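Local coordinates for protein down syndrome cell adhesion molecule, isoform AK (Drosophila melanogaster, PDB 4WVR) that probably mediates homophilic recognition in cell adhesion as an alternatively spliced immunoglobulin domain, Ig7, of the fly receptor Dscam1, at residues A11-G16 and A26-M31; G35-T40 and S63-V68; I39-T44 and C84-K89; T44-P49 and R79-C84; E55-L60 and S67-A72. All blocks are in the same frame, centred on the assembly; numbering follows the deposited sequence.

Contact 1 (A11-G16 and A26-M31); sequences APFSFG and AGVQCM
The F13 ring reaches V28 because its CG lies between the backbone N and the carbonyl carbon (chi1 50°), whereas F15 swings its CG anti to its own carbonyl carbon (chi1 -66°); the two rings thus receive the two methyls of V28. In this immunoglobulin domain the chain 11-16 runs antiparallel to the B strand 26-31 and closes over the core beside it. V28 CG2 sits over one face of F13, 4.2 Å from its centroid and offset toward the rim. V28 CG1 lies over the centre of the F15 ring at 4.0 Å, a second CH-pi contact, and also touches F13 CD1 at 3.7 Å. Farther along the strand F13 CE2 meets C30 CB at 4.1 Å, next to the C30–C84 disulfide, and the F13 ring also packs on that of W43. An alanine at F13 would probably open a gap over V28 CG2 and C30 CB and leave W43 without its neighbouring ring. F15 in turn meets the F82 ring and rests its CD1 near A26 CB. At the edge of the contact the backbones join directly through A11 N and M31 O at 3.1 Å. Water 1 lies in plane at the edge of the F13 ring, where it accepts a hydrogen bond from M31 N and donates one to Q29 O, each at 2.8 Å.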
# COMPACT_ATOMS: atom_id res chain seq x y z
N ALA A 11 -1.89 -9.70 7.11
CA ALA A 11 -0.62 -9.85 6.40
C ALA A 11 0.37 -8.82 6.92
O ALA A 11 0.04 -7.64 7.07
CB ALA A 11 -0.82 -9.70 4.90
N PRO A 12 1.60 -9.26 7.21
CA PRO A 12 2.62 -8.32 7.69
C PRO A 12 2.97 -7.29 6.63
O PRO A 12 2.82 -7.55 5.44
CB PRO A 12 3.82 -9.23 8.00
CG PRO A 12 3.60 -10.45 7.18
CD PRO A 12 2.12 -10.64 7.12
N PHE A 13 3.41 -6.11 7.07
CA PHE A 13 3.87 -5.08 6.15
C PHE A 13 5.19 -4.50 6.64
O PHE A 13 5.60 -4.76 7.77
CB PHE A 13 2.82 -3.98 5.97
CG PHE A 13 2.27 -3.43 7.27
CD1 PHE A 13 3.06 -2.64 8.10
CD2 PHE A 13 0.96 -3.67 7.64
CE1 PHE A 13 2.55 -2.12 9.28
CE2 PHE A 13 0.44 -3.15 8.82
CZ PHE A 13 1.24 -2.37 9.64
N SER A 14 5.85 -3.71 5.80
CA SER A 14 7.11 -3.10 6.20
C SER A 14 7.39 -1.81 5.43
O SER A 14 7.11 -1.72 4.23
CB SER A 14 8.27 -4.08 6.00
OG SER A 14 9.51 -3.48 6.33
N PHE A 15 7.94 -0.82 6.12
CA PHE A 15 8.42 0.39 5.45
C PHE A 15 9.76 0.11 4.77
O PHE A 15 10.21 0.89 3.93
CB PHE A 15 8.57 1.54 6.45
CG PHE A 15 7.27 2.01 7.03
CD1 PHE A 15 6.44 2.87 6.31
CD2 PHE A 15 6.87 1.61 8.28
CE1 PHE A 15 5.24 3.31 6.84
CE2 PHE A 15 5.67 2.04 8.82
CZ PHE A 15 4.85 2.89 8.10
N GLY A 16 10.38 -1.01 5.13
CA GLY A 16 11.60 -1.43 4.48
C GLY A 16 12.77 -1.69 5.41
O GLY A 16 12.70 -1.41 6.61
N ALA A 26 6.34 7.51 1.94
CA ALA A 26 6.33 6.16 2.49
C ALA A 26 4.91 5.73 2.85
O ALA A 26 4.04 6.57 3.09
CB ALA A 26 7.23 6.07 3.71
N GLY A 27 4.69 4.43 2.87
CA GLY A 27 3.36 3.92 3.18
C GLY A 27 3.29 2.41 3.29
O GLY A 27 4.22 1.70 2.88
N VAL A 28 2.19 1.93 3.86
CA VAL A 28 1.91 0.50 3.97
C VAL A 28 0.42 0.23 3.81
O VAL A 28 -0.41 1.13 4.02
CB VAL A 28 2.36 -0.06 5.34
CG1 VAL A 28 3.88 -0.15 5.42
CG2 VAL A 28 1.80 0.78 6.48
N GLN A 29 0.09 -1.00 3.41
CA GLN A 29 -1.30 -1.45 3.37
C GLN A 29 -1.51 -2.47 4.46
O GLN A 29 -0.78 -3.46 4.53
CB GLN A 29 -1.67 -2.10 2.04
CG GLN A 29 -1.79 -1.17 0.85
CD GLN A 29 -2.54 -1.80 -0.31
OE1 GLN A 29 -3.42 -2.65 -0.14
NE2 GLN A 29 -2.12 -1.46 -1.52
N CYS A 30 -2.52 -2.25 5.29
CA CYS A 30 -2.93 -3.25 6.27
C CYS A 30 -4.02 -4.11 5.66
O CYS A 30 -5.17 -3.69 5.54
CB CYS A 30 -3.43 -2.59 7.56
SG CYS A 30 -3.89 -3.75 8.86
N MET A 31 -3.65 -5.32 5.25
CA MET A 31 -4.58 -6.18 4.54
C MET A 31 -4.98 -7.38 5.39
O MET A 31 -4.18 -8.29 5.62
CB MET A 31 -3.98 -6.64 3.21
CG MET A 31 -3.90 -5.52 2.16
SD MET A 31 -2.92 -5.96 0.71
CE MET A 31 -1.27 -6.00 1.42
O HOH W 1 -0.98 -6.18 5.26
O HOH W 2 5.33 -0.65 1.92

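Contact 2 (G35-T40 and S63-V68); sequences GDVPIT and SPKTSV
K65 NZ donates a hydrogen bond of 2.9 Å to G35 O, approaching in the plane of the carbonyl. The lysine chain is extended beyond CG, and that length carries its ammonium from the turn 63-66 across to the segment 35-40; Q33 O, just before that segment, is its second acceptor. Two backbone carbonyls therefore hold the charge. Replacing K65 by a methionine would probably leave both carbonyls without this charged donor and take away the direct polar tie between the two loops. A water makes the second polar link: it accepts from I39 N and donates to P64 O, each at 2.8 Å.

These bonds span two loops at one end of the immunoglobulin sandwich, the connection from strand 26-31 to strand 40-45 and the tight type I turn that joins strands 57-63 and 66-71. The turn is braced within itself, since S63 OG accepts from K65 N at 3.2 Å in an ST turn and S63 N bonds to T66 O.

The apolar contacts are modest. V37 and P64 lie side by side and point the same way, V37 CG1 being 4.1 Å from P64 CB. The same methyl touches K65 CE at 4.0 Å, with the lysine crossing the valine at about a right angle. I39 CD1 meets the same K65 CE, at 4.2 Å, and I39 packs as well on V32. Between these two contributors, V37 and I39, the peptide bond preceding P38 is cis.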
# COMPACT_ATOMS: atom_id res chain seq x y z
N GLY A 35 -11.05 -13.50 8.67
CA GLY A 35 -11.84 -12.69 9.58
C GLY A 35 -13.22 -12.35 9.05
O GLY A 35 -13.37 -12.02 7.87
N ASP A 36 -14.23 -12.42 9.91
CA ASP A 36 -15.59 -12.08 9.52
C ASP A 36 -15.80 -10.57 9.51
O ASP A 36 -15.34 -9.87 10.41
CB ASP A 36 -16.62 -12.73 10.44
CG ASP A 36 -16.70 -14.23 10.26
OD1 ASP A 36 -17.22 -14.68 9.21
OD2 ASP A 36 -16.29 -14.96 11.18
N VAL A 37 -16.51 -10.09 8.50
CA VAL A 37 -16.88 -8.68 8.41
C VAL A 37 -18.14 -8.44 9.24
O VAL A 37 -18.94 -9.36 9.43
CB VAL A 37 -17.10 -8.25 6.95
CG1 VAL A 37 -15.77 -8.19 6.21
CG2 VAL A 37 -18.07 -9.20 6.26
N PRO A 38 -18.33 -7.21 9.75
CA PRO A 38 -17.47 -6.02 9.60
C PRO A 38 -16.23 -6.05 10.48
O PRO A 38 -16.23 -6.64 11.56
CB PRO A 38 -18.40 -4.88 10.02
CG PRO A 38 -19.29 -5.50 11.03
CD PRO A 38 -19.53 -6.91 10.55
N ILE A 39 -15.17 -5.39 10.01
CA ILE A 39 -13.91 -5.33 10.74
C ILE A 39 -13.48 -3.88 10.91
O ILE A 39 -13.45 -3.12 9.94
CB ILE A 39 -12.80 -6.11 10.02
CG1 ILE A 39 -13.19 -7.58 9.86
CG2 ILE A 39 -11.48 -5.99 10.78
CD1 ILE A 39 -12.25 -8.37 8.98
N THR A 40 -13.17 -3.49 12.14
CA THR A 40 -12.65 -2.16 12.40
C THR A 40 -11.13 -2.17 12.29
O THR A 40 -10.47 -3.02 12.88
CB THR A 40 -13.07 -1.64 13.80
OG1 THR A 40 -14.49 -1.49 13.84
CG2 THR A 40 -12.42 -0.30 14.09
N SER A 63 -11.26 -0.81 1.70
CA SER A 63 -12.25 -1.86 1.49
C SER A 63 -12.66 -2.39 2.85
O SER A 63 -12.11 -1.95 3.87
CB SER A 63 -11.67 -2.97 0.60
OG SER A 63 -10.84 -3.83 1.35
N PRO A 64 -13.63 -3.33 2.91
CA PRO A 64 -13.96 -3.87 4.23
C PRO A 64 -12.81 -4.60 4.93
O PRO A 64 -12.90 -4.84 6.13
CB PRO A 64 -15.11 -4.85 3.93
CG PRO A 64 -15.12 -5.02 2.44
CD PRO A 64 -14.61 -3.74 1.89
N LYS A 65 -11.75 -4.94 4.20
CA LYS A 65 -10.64 -5.69 4.79
C LYS A 65 -9.26 -5.08 4.54
O LYS A 65 -8.24 -5.75 4.73
CB LYS A 65 -10.64 -7.13 4.27
CG LYS A 65 -11.78 -7.98 4.81
CD LYS A 65 -11.52 -9.45 4.57
CE LYS A 65 -12.54 -10.32 5.28
NZ LYS A 65 -12.16 -11.76 5.24
N THR A 66 -9.22 -3.82 4.12
CA THR A 66 -7.93 -3.19 3.84
C THR A 66 -7.91 -1.72 4.24
O THR A 66 -8.82 -0.95 3.90
CB THR A 66 -7.58 -3.30 2.35
OG1 THR A 66 -7.44 -4.69 2.00
CG2 THR A 66 -6.27 -2.58 2.04
N SER A 67 -6.87 -1.33 4.97
CA SER A 67 -6.65 0.07 5.30
C SER A 67 -5.27 0.49 4.83
O SER A 67 -4.29 -0.23 5.01
CB SER A 67 -6.80 0.31 6.80
OG SER A 67 -6.49 1.66 7.13
N VAL A 68 -5.19 1.67 4.21
CA VAL A 68 -3.94 2.17 3.65
C VAL A 68 -3.39 3.37 4.43
O VAL A 68 -4.11 4.34 4.67
CB VAL A 68 -4.11 2.60 2.19
CG1 VAL A 68 -2.75 2.90 1.57
CG2 VAL A 68 -4.84 1.52 1.41
O HOH W 3 -15.30 -4.38 7.41

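Contact 3 (I39-T44 and C84-K89); sequences ITIKWT and CIAENK
The pairing of the C strand 40-44 with the F strand 84-87 brings W43 against C84, the tryptophan and disulfide cysteine characteristic of the core of an immunoglobulin domain. C84 CB lies over one face of the six-membered ring of W43, 3.8 Å from its centroid and displaced toward the rim. The sulfur follows over the same ring, SG lying 4.4 Å from the centroid in a sulfur-aromatic contact, and is bonded to C30 of the B strand. C84 has its SG anti to the backbone N (chi1 177°), which brings the sulfur within 3.5 Å of I41 CG2. Polar demand at the tryptophan is met by S67 OG, the acceptor for W43 NE1.

The strands are antiparallel, their axes 157° apart and 4.7 Å from each other at closest approach. Hydrogen-bonded pairs form between T40 and E87 and between K42 and I85; I41 faces A86 and W43 faces C84 in the non-hydrogen-bonded pairs. I39 extends the core face, with CG2 4.0 Å from A86 CB.

On the other face K42 CG passes I85 CB at 4.0 Å, and the extended lysine chain continues toward the carboxylate of E87. The resulting salt bridge is long, K42 NZ standing 3.7 Å from E87 OE2, and the charge attraction is accompanied by contact of K42 CE with that same oxygen.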
# COMPACT_ATOMS: atom_id res chain seq x y z
N ILE A 39 -15.17 -5.39 10.01
CA ILE A 39 -13.91 -5.33 10.74
C ILE A 39 -13.48 -3.88 10.91
O ILE A 39 -13.45 -3.12 9.94
CB ILE A 39 -12.80 -6.11 10.02
CG1 ILE A 39 -13.19 -7.58 9.86
CG2 ILE A 39 -11.48 -5.99 10.78
CD1 ILE A 39 -12.25 -8.37 8.98
N THR A 40 -13.17 -3.49 12.14
CA THR A 40 -12.65 -2.16 12.40
C THR A 40 -11.13 -2.17 12.29
O THR A 40 -10.47 -3.02 12.88
CB THR A 40 -13.07 -1.64 13.80
OG1 THR A 40 -14.49 -1.49 13.84
CG2 THR A 40 -12.42 -0.30 14.09
N ILE A 41 -10.59 -1.24 11.51
CA ILE A 41 -9.15 -1.18 11.32
C ILE A 41 -8.61 0.19 11.70
O ILE A 41 -8.97 1.20 11.10
CB ILE A 41 -8.76 -1.50 9.86
CG1 ILE A 41 -9.37 -2.84 9.43
CG2 ILE A 41 -7.26 -1.55 9.72
CD1 ILE A 41 -9.09 -3.20 7.99
N LYS A 42 -7.74 0.22 12.70
CA LYS A 42 -7.21 1.48 13.20
C LYS A 42 -5.70 1.43 13.36
O LYS A 42 -5.10 0.35 13.36
CB LYS A 42 -7.87 1.85 14.53
CG LYS A 42 -7.75 0.77 15.58
CD LYS A 42 -8.53 1.14 16.83
CE LYS A 42 -8.39 0.08 17.90
NZ LYS A 42 -9.16 0.44 19.12
N TRP A 43 -5.09 2.60 13.51
CA TRP A 43 -3.64 2.71 13.54
C TRP A 43 -3.14 3.41 14.80
O TRP A 43 -3.81 4.28 15.35
CB TRP A 43 -3.14 3.46 12.31
CG TRP A 43 -3.38 2.75 11.00
CD1 TRP A 43 -4.53 2.76 10.26
CD2 TRP A 43 -2.44 1.96 10.27
NE1 TRP A 43 -4.37 2.01 9.12
CE2 TRP A 43 -3.10 1.51 9.11
CE3 TRP A 43 -1.12 1.57 10.50
CZ2 TRP A 43 -2.46 0.70 8.16
CZ3 TRP A 43 -0.49 0.76 9.56
CH2 TRP A 43 -1.17 0.33 8.41
N THR A 44 -1.95 3.03 15.24
CA THR A 44 -1.25 3.78 16.28
C THR A 44 0.19 4.04 15.86
O THR A 44 0.79 3.28 15.09
CB THR A 44 -1.26 3.04 17.64
OG1 THR A 44 -0.62 1.76 17.50
CG2 THR A 44 -2.68 2.84 18.13
N CYS A 84 -1.00 -1.56 13.03
CA CYS A 84 -2.35 -1.70 12.50
C CYS A 84 -3.12 -2.67 13.38
O CYS A 84 -2.66 -3.78 13.62
CB CYS A 84 -2.34 -2.20 11.06
SG CYS A 84 -4.00 -2.47 10.42
N ILE A 85 -4.29 -2.25 13.84
CA ILE A 85 -5.14 -3.10 14.67
C ILE A 85 -6.44 -3.42 13.95
O ILE A 85 -7.17 -2.52 13.54
CB ILE A 85 -5.45 -2.44 16.02
CG1 ILE A 85 -4.16 -2.01 16.71
CG2 ILE A 85 -6.25 -3.40 16.90
CD1 ILE A 85 -4.38 -1.16 17.94
N ALA A 86 -6.73 -4.71 13.81
CA ALA A 86 -7.96 -5.17 13.17
C ALA A 86 -8.86 -5.89 14.17
O ALA A 86 -8.44 -6.87 14.79
CB ALA A 86 -7.64 -6.08 12.00
N GLU A 87 -10.09 -5.40 14.32
CA GLU A 87 -11.03 -5.96 15.28
C GLU A 87 -12.39 -6.28 14.68
O GLU A 87 -12.92 -5.51 13.88
CB GLU A 87 -11.22 -5.01 16.46
CG GLU A 87 -9.98 -4.72 17.27
CD GLU A 87 -10.11 -3.46 18.10
OE1 GLU A 87 -11.08 -2.70 17.88
OE2 GLU A 87 -9.25 -3.23 18.97
N ASN A 88 -12.93 -7.42 15.07
CA ASN A 88 -14.34 -7.72 14.84
C ASN A 88 -14.98 -8.19 16.14
O ASN A 88 -14.39 -8.07 17.21
CB ASN A 88 -14.51 -8.75 13.72
CG ASN A 88 -13.76 -10.05 13.99
OD1 ASN A 88 -13.31 -10.30 15.11
ND2 ASN A 88 -13.63 -10.87 12.96
N LYS A 89 -16.19 -8.73 16.05
CA LYS A 89 -16.90 -9.20 17.24
C LYS A 89 -16.20 -10.41 17.85
O LYS A 89 -16.24 -10.61 19.06
CB LYS A 89 -18.35 -9.53 16.91
CG LYS A 89 -18.93 -8.72 15.75
CD LYS A 89 -20.42 -9.00 15.59
CE LYS A 89 -20.68 -9.94 14.42
NZ LYS A 89 -22.14 -10.14 14.19

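Contact 4 (T44-P49 and R79-C84); sequences TLNSRP and RGVFKC
L45 and F82 lie side by side and point the same way, into the core. The leucine CG stands anti to its backbone N (chi1 171°), and CD1 comes to rest over the centre of the F82 ring, 3.6 Å from the centroid, in a CH-pi contact. On the other face of the sheet T44 and K83 also lie side by side and point the same way, T44 OG1 3.3 Å from K83 CB. Their backbones form a hydrogen-bonded antiparallel pair, with T44 and K83 exchanging both N-H to O bonds. T44 OG1 is also hydrogen-bonded to two waters, one of which accepts from S47 N and donates to V81 O.

N46 is turned differently. Its CG is anti to the carbonyl carbon (chi1 -59°), and the carboxamide spans the backbone of 79-81 with both of its polar atoms. ND2 donates to R79 O at 3.1 Å, in the plane of both groups and on a lone pair of the carbonyl. OD1 accepts from V81 N at 2.9 Å, that donor standing above the carboxamide plane, 44° out of it. Meanwhile N46 N bonds to V81 O, and the asparagine thus continues the pairing where the chain leaves the strand in a type I' turn, L45 to R48. The backbone angles of G80 already call for glycine, and a CB there would also clash with N46 ND2, at 2.2 Å.

Strand 40-45 is thereby paired with 80-87, with 48-50 on its other side and 92-99 beyond 80-87, where F94 makes a cation-pi contact with K83. Inward, F82 faces L69 and I71 of strand 66-71.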
# COMPACT_ATOMS: atom_id res chain seq x y z
N THR A 44 -1.95 3.03 15.24
CA THR A 44 -1.25 3.78 16.28
C THR A 44 0.19 4.04 15.86
O THR A 44 0.79 3.28 15.09
CB THR A 44 -1.26 3.04 17.64
OG1 THR A 44 -0.62 1.76 17.50
CG2 THR A 44 -2.68 2.84 18.13
N LEU A 45 0.74 5.16 16.34
CA LEU A 45 2.15 5.46 16.17
C LEU A 45 2.77 5.62 17.55
O LEU A 45 2.46 6.58 18.26
CB LEU A 45 2.36 6.73 15.35
CG LEU A 45 3.79 7.26 15.29
CD1 LEU A 45 4.73 6.20 14.71
CD2 LEU A 45 3.87 8.55 14.48
N ASN A 46 3.63 4.68 17.94
CA ASN A 46 4.17 4.63 19.29
C ASN A 46 3.05 4.64 20.32
O ASN A 46 3.04 5.46 21.24
CB ASN A 46 5.13 5.79 19.53
CG ASN A 46 6.29 5.80 18.55
OD1 ASN A 46 6.91 4.77 18.31
ND2 ASN A 46 6.57 6.96 17.97
N SER A 47 2.09 3.74 20.11
CA SER A 47 0.99 3.46 21.04
C SER A 47 -0.10 4.54 21.10
O SER A 47 -1.15 4.31 21.70
CB SER A 47 1.53 3.21 22.45
OG SER A 47 2.46 2.14 22.45
N ARG A 48 0.12 5.69 20.47
CA ARG A 48 -0.92 6.71 20.46
C ARG A 48 -1.70 6.68 19.13
O ARG A 48 -1.10 6.61 18.05
CB ARG A 48 -0.34 8.11 20.72
CG ARG A 48 0.56 8.63 19.62
CD ARG A 48 1.16 9.98 19.96
NE ARG A 48 1.98 10.51 18.87
CZ ARG A 48 3.25 10.17 18.67
NH1 ARG A 48 3.85 9.31 19.48
NH2 ARG A 48 3.92 10.69 17.65
N PRO A 49 -3.03 6.72 19.23
CA PRO A 49 -3.93 6.59 18.07
C PRO A 49 -3.69 7.64 16.99
O PRO A 49 -3.41 8.80 17.30
CB PRO A 49 -5.32 6.76 18.69
CG PRO A 49 -5.14 6.37 20.12
CD PRO A 49 -3.78 6.85 20.49
N ARG A 79 9.09 9.14 13.09
CA ARG A 79 9.86 8.04 13.67
C ARG A 79 9.04 7.19 14.63
O ARG A 79 8.30 7.71 15.47
CB ARG A 79 11.06 8.60 14.42
CG ARG A 79 12.37 8.49 13.68
CD ARG A 79 13.47 9.07 14.54
NE ARG A 79 14.51 9.70 13.74
CZ ARG A 79 15.10 10.85 14.06
NH1 ARG A 79 14.74 11.49 15.16
NH2 ARG A 79 16.05 11.34 13.29
N GLY A 80 9.19 5.87 14.52
CA GLY A 80 8.61 4.98 15.51
C GLY A 80 7.85 3.79 14.98
O GLY A 80 7.92 3.45 13.80
N VAL A 81 7.10 3.16 15.88
CA VAL A 81 6.40 1.93 15.57
C VAL A 81 4.98 2.20 15.09
O VAL A 81 4.15 2.73 15.83
CB VAL A 81 6.34 1.00 16.80
CG1 VAL A 81 5.71 -0.34 16.43
CG2 VAL A 81 7.73 0.80 17.38
N PHE A 82 4.70 1.82 13.85
CA PHE A 82 3.35 1.90 13.32
C PHE A 82 2.64 0.57 13.53
O PHE A 82 3.13 -0.48 13.12
CB PHE A 82 3.36 2.26 11.83
CG PHE A 82 3.74 3.69 11.56
CD1 PHE A 82 5.07 4.06 11.49
CD2 PHE A 82 2.77 4.66 11.38
CE1 PHE A 82 5.43 5.37 11.24
CE2 PHE A 82 3.12 5.97 11.13
CZ PHE A 82 4.45 6.33 11.07
N LYS A 83 1.48 0.62 14.17
CA LYS A 83 0.72 -0.59 14.41
C LYS A 83 -0.64 -0.51 13.74
O LYS A 83 -1.34 0.49 13.86
CB LYS A 83 0.56 -0.84 15.91
CG LYS A 83 -0.21 -2.11 16.24
CD LYS A 83 -0.44 -2.23 17.74
CE LYS A 83 0.87 -2.21 18.50
NZ LYS A 83 0.66 -2.27 19.97
N CYS A 84 -1.00 -1.56 13.03
CA CYS A 84 -2.35 -1.70 12.50
C CYS A 84 -3.12 -2.67 13.38
O CYS A 84 -2.66 -3.78 13.62
CB CYS A 84 -2.34 -2.20 11.06
SG CYS A 84 -4.00 -2.47 10.42
O HOH W 4 2.27 2.12 17.74
O HOH W 5 -0.63 0.73 20.22
O HOH W 6 2.95 0.24 19.76

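Contact 5 (E55-L60 and S67-A72); sequences EGITIL and SVLNIA
N70 O is gripped from two directions, by T58 N at 2.7 Å and by water 7 at 3.2 Å. That water also donates to G56 O and accepts from A72 N and T58 OG1, tying the end of one strand to the start of the other. T58 OG1 in turn accepts from water 8, which donates to N70 OD1 at 2.7 Å, so the two polar side chains meet through water. The carboxamide nitrogen of N70 is bonded instead to N25 OD1.

T58 and N70 form a hydrogen-bonded pair, as do L60 and V68, in the antiparallel hairpin of strands 57-63 and 66-71, the D and E strands of the immunoglobulin fold. Their axes come within 4.7 Å at 166°. On the face carrying I57, I59, L69 and I71 the contact is apolar. L69 CG, anti to its backbone N (chi1 -175°), lies 3.7 Å from I57 CG2, and I57 CG1 meets I71 CG1 at 4.2 Å, those two isoleucines side by side and pointing the same way. I57, L69 and I71 pack onto F82 of the opposing sheet, while I59 and L69 reach W43. I59 CG2 closes this row near S67 OG, the acceptor of W43 NE1, 4.0 Å away. The face of T58, L60, V68 and N70 looks the other way, toward the second subunit: T58 and L60 touch its L62, V68 its Q29, and N70 its T66.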
# COMPACT_ATOMS: atom_id res chain seq x y z
N GLU A 55 -0.59 14.57 12.08
CA GLU A 55 0.86 14.62 11.86
C GLU A 55 1.21 14.42 10.38
O GLU A 55 2.28 13.91 10.05
CB GLU A 55 1.58 13.58 12.72
CG GLU A 55 1.48 13.81 14.22
CD GLU A 55 2.19 15.09 14.66
OE1 GLU A 55 3.30 15.35 14.18
OE2 GLU A 55 1.62 15.82 15.50
N GLY A 56 0.30 14.82 9.50
CA GLY A 56 0.52 14.68 8.07
C GLY A 56 0.49 13.24 7.59
O GLY A 56 1.09 12.91 6.57
N ILE A 57 -0.22 12.39 8.32
CA ILE A 57 -0.35 10.98 7.96
C ILE A 57 -1.72 10.67 7.38
O ILE A 57 -2.74 10.89 8.03
CB ILE A 57 -0.12 10.07 9.18
CG1 ILE A 57 1.29 10.28 9.75
CG2 ILE A 57 -0.33 8.61 8.80
CD1 ILE A 57 1.54 9.52 11.03
N THR A 58 -1.74 10.17 6.14
CA THR A 58 -3.00 9.79 5.51
C THR A 58 -3.42 8.37 5.90
O THR A 58 -2.61 7.44 5.88
CB THR A 58 -2.90 9.86 3.96
OG1 THR A 58 -2.55 11.19 3.56
CG2 THR A 58 -4.23 9.48 3.32
N ILE A 59 -4.68 8.22 6.27
CA ILE A 59 -5.25 6.92 6.60
C ILE A 59 -6.58 6.75 5.88
O ILE A 59 -7.46 7.60 5.99
CB ILE A 59 -5.46 6.76 8.12
CG1 ILE A 59 -4.11 6.76 8.84
CG2 ILE A 59 -6.23 5.48 8.42
CD1 ILE A 59 -4.22 6.68 10.35
N LEU A 60 -6.73 5.66 5.13
CA LEU A 60 -7.96 5.43 4.38
C LEU A 60 -8.40 3.97 4.41
O LEU A 60 -7.62 3.07 4.07
CB LEU A 60 -7.81 5.89 2.93
CG LEU A 60 -9.03 5.60 2.05
CD1 LEU A 60 -10.21 6.46 2.48
CD2 LEU A 60 -8.70 5.83 0.58
N SER A 67 -6.87 -1.33 4.97
CA SER A 67 -6.65 0.07 5.30
C SER A 67 -5.27 0.49 4.83
O SER A 67 -4.29 -0.23 5.01
CB SER A 67 -6.80 0.31 6.80
OG SER A 67 -6.49 1.66 7.13
N VAL A 68 -5.19 1.67 4.21
CA VAL A 68 -3.94 2.17 3.65
C VAL A 68 -3.39 3.37 4.43
O VAL A 68 -4.11 4.34 4.67
CB VAL A 68 -4.11 2.60 2.19
CG1 VAL A 68 -2.75 2.90 1.57
CG2 VAL A 68 -4.84 1.52 1.41
N LEU A 69 -2.12 3.30 4.79
CA LEU A 69 -1.47 4.42 5.47
C LEU A 69 -0.43 5.02 4.53
O LEU A 69 0.35 4.30 3.91
CB LEU A 69 -0.84 3.97 6.79
CG LEU A 69 -0.20 5.04 7.68
CD1 LEU A 69 -0.37 4.68 9.15
CD2 LEU A 69 1.28 5.22 7.36
N ASN A 70 -0.43 6.35 4.41
CA ASN A 70 0.55 7.04 3.59
C ASN A 70 1.13 8.25 4.30
O ASN A 70 0.41 9.03 4.93
CB ASN A 70 -0.07 7.48 2.25
CG ASN A 70 0.94 8.15 1.33
OD1 ASN A 70 0.88 9.36 1.08
ND2 ASN A 70 1.88 7.36 0.82
N ILE A 71 2.45 8.40 4.22
CA ILE A 71 3.11 9.59 4.71
C ILE A 71 3.69 10.32 3.51
O ILE A 71 4.75 9.95 3.01
CB ILE A 71 4.21 9.27 5.73
CG1 ILE A 71 3.65 8.38 6.85
CG2 ILE A 71 4.81 10.55 6.29
CD1 ILE A 71 4.70 7.94 7.85
N ALA A 72 2.97 11.34 3.05
CA ALA A 72 3.30 12.02 1.80
C ALA A 72 4.71 12.63 1.80
O ALA A 72 5.42 12.57 0.80
CB ALA A 72 2.27 13.10 1.51
O HOH W 7 0.35 12.11 4.13
O HOH W 8 -1.23 11.10 1.26

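Overall arrangement
The five contacts build one immunoglobulin sandwich. Contacts 3 and 4, centres about 13 Å apart, run along strands 40-45 and 80-87 of one sheet. Contact 5 lies in the other sheet, where 66-71 pairs with 26-31 of contact 1. The C30–C84 disulfide links contact 1 to contacts 3 and 4 across the sheets, and F82 packs between contacts 4 and 5. Contact 2 ties loops at one end, its centre about 8 Å from that of contact 3 and about 19 Å from contact 4's. Along the chain contact 1 closes first; contact 5 is nested within 4, itself within 3. Contacts 1, 2 and 5 touch the second subunit, consistent with homodimerization through strands 26-31, 66-71 and 57-63.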